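Local coordinates for CRISPR system CMR subunit Cmr7 1 (Sulfolobus solfataricus, PDB 2X5Q), which belongs to the Cmr7 family and is a possibly dimeric subunit of the CMR ribonucleoprotein complex, part of the CRISPR system that protects against viruses and other mobile elements, at residues A[99-102]-A[103-107]. Residues are numbered along the deposited sequence; the frame is centred on the assembly and turned at random.
Sequences IGIP and SNKLY
K105 folds back on P102 where strand 95-102 gives way to a short 3-10 segment, a compact example of a chain turning a corner at the end of a strand while its side chains close over the bend. The polar link is one backbone bond, K105 N to P102 O at 2.8 Å with an N-H...O angle of 154°; the donor stands well above the carbonyl plane. A second bond, L106 N to S103 O at 3.1 Å, carries the turn on by one residue.

Apolar contact fills the inside of the bend. I101 extends CG1 anti to its backbone nitrogen (chi1 -168°), and with chi2 also extended, at 179°, the branch brings CD1 against two partners: it lies 3.8 Å from CD2 of L106 and the same distance from CB of K105. The other branch, CG2, rests against L106 CD1 at 3.9 Å. The lysine's aliphatic chain runs over I101 nearly at a right angle, its CD 3.8 Å from I101 CG1. The amide of N104 comes up to the proline ring, with OD1 3.8 Å from P102 CB.

The lysine chain kinks near its end, and its NZ leads away to salt bridges with D79 and D76 of the second subunit, an arrangement that probably favours the charged amine. The hydroxyl of S103 bonds to G116 O, while L106 also packs on F120 and L57. The whole is a type I beta-turn at P102-K105, prolonged into a short 3-10 segment, which connects strands 95-102 and 108-109 of the mixed sheet beside the interface with the second subunit.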
loop_
_atom_site.group_PDB
_atom_site.type_symbol
_atom_site.label_atom_id
_atom_site.label_comp_id
_atom_site.label_asym_id
_atom_site.label_seq_id
_atom_site.Cartn_x
_atom_site.Cartn_y
_atom_site.Cartn_z
ATOM N N ILE A 99 -0.729 -14.286 2.042
ATOM C CA ILE A 99 -0.734 -15.627 2.627
ATOM C C ILE A 99 -0.441 -15.594 4.127
ATOM O O ILE A 99 0.641 -15.198 4.553
ATOM C CB ILE A 99 0.295 -16.563 1.932
ATOM C CG1 ILE A 99 0.012 -16.651 0.423
ATOM C CG2 ILE A 99 0.271 -17.942 2.555
ATOM C CD1 ILE A 99 1.205 -17.215 -0.429
ATOM N N GLY A 100 -1.428 -16.022 4.911
ATOM C CA GLY A 100 -1.269 -16.213 6.344
ATOM C C GLY A 100 -0.929 -14.963 7.137
ATOM O O GLY A 100 -0.183 -15.031 8.096
ATOM N N ILE A 101 -1.483 -13.821 6.761
ATOM C CA ILE A 101 -1.257 -12.609 7.537
ATOM C C ILE A 101 -2.048 -12.679 8.852
ATOM O O ILE A 101 -3.215 -13.073 8.847
ATOM C CB ILE A 101 -1.644 -11.339 6.770
ATOM C CG1 ILE A 101 -1.123 -10.091 7.508
ATOM C CG2 ILE A 101 -3.164 -11.269 6.562
ATOM C CD1 ILE A 101 -1.439 -8.771 6.820
ATOM N N PRO A 102 -1.392 -12.347 9.978
ATOM C CA PRO A 102 -2.088 -12.172 11.241
ATOM C C PRO A 102 -3.236 -11.200 11.089
ATOM O O PRO A 102 -3.052 -10.086 10.556
ATOM C CB PRO A 102 -1.000 -11.613 12.159
ATOM C CG PRO A 102 0.249 -12.191 11.632
ATOM C CD PRO A 102 0.063 -12.183 10.144
ATOM N N SER A 103 -4.416 -11.625 11.511
ATOM C CA SER A 103 -5.609 -10.818 11.324
ATOM C C SER A 103 -5.502 -9.499 12.084
ATOM O O SER A 103 -6.072 -8.491 11.655
ATOM C CB SER A 103 -6.867 -11.578 11.739
ATOM O OG SER A 103 -6.801 -11.999 13.092
ATOM N N ASN A 104 -4.766 -9.505 13.193
ATOM C CA ASN A 104 -4.494 -8.282 13.952
ATOM C C ASN A 104 -3.657 -7.245 13.175
ATOM O O ASN A 104 -3.533 -6.105 13.603
ATOM C CB ASN A 104 -3.830 -8.616 15.305
ATOM C CG ASN A 104 -2.402 -9.180 15.158
ATOM O OD1 ASN A 104 -1.549 -8.600 14.478
ATOM N ND2 ASN A 104 -2.138 -10.298 15.826
ATOM N N LYS A 105 -3.086 -7.660 12.046
ATOM C CA LYS A 105 -2.284 -6.795 11.191
ATOM C C LYS A 105 -3.159 -6.032 10.199
ATOM O O LYS A 105 -2.773 -4.970 9.693
ATOM C CB LYS A 105 -1.255 -7.640 10.419
ATOM C CG LYS A 105 0.157 -7.213 10.619
ATOM C CD LYS A 105 1.128 -7.921 9.662
ATOM C CE LYS A 105 2.118 -6.953 9.120
ATOM N NZ LYS A 105 2.644 -6.032 10.174
ATOM N N LEU A 106 -4.332 -6.580 9.910
ATOM C CA LEU A 106 -5.195 -6.020 8.883
ATOM C C LEU A 106 -6.033 -4.867 9.390
ATOM O O LEU A 106 -6.365 -4.799 10.583
ATOM C CB LEU A 106 -6.117 -7.090 8.316
ATOM C CG LEU A 106 -5.440 -8.107 7.407
ATOM C CD1 LEU A 106 -6.418 -9.225 7.055
ATOM C CD2 LEU A 106 -4.871 -7.392 6.158
ATOM N N TYR A 107 -6.387 -3.978 8.462
ATOM C CA TYR A 107 -7.215 -2.814 8.772
ATOM C C TYR A 107 -8.700 -3.180 8.647
ATOM O O TYR A 107 -9.365 -2.879 7.642
ATOM C CB TYR A 107 -6.839 -1.646 7.869
ATOM C CG TYR A 107 -7.461 -0.308 8.223
ATOM C CD1 TYR A 107 -8.252 -0.139 9.357
ATOM C CD2 TYR A 107 -7.200 0.815 7.443
ATOM C CE1 TYR A 107 -8.788 1.083 9.676
ATOM C CE2 TYR A 107 -7.747 2.045 7.753
ATOM C CZ TYR A 107 -8.550 2.171 8.856
ATOM O OH TYR A 107 -9.092 3.379 9.192
#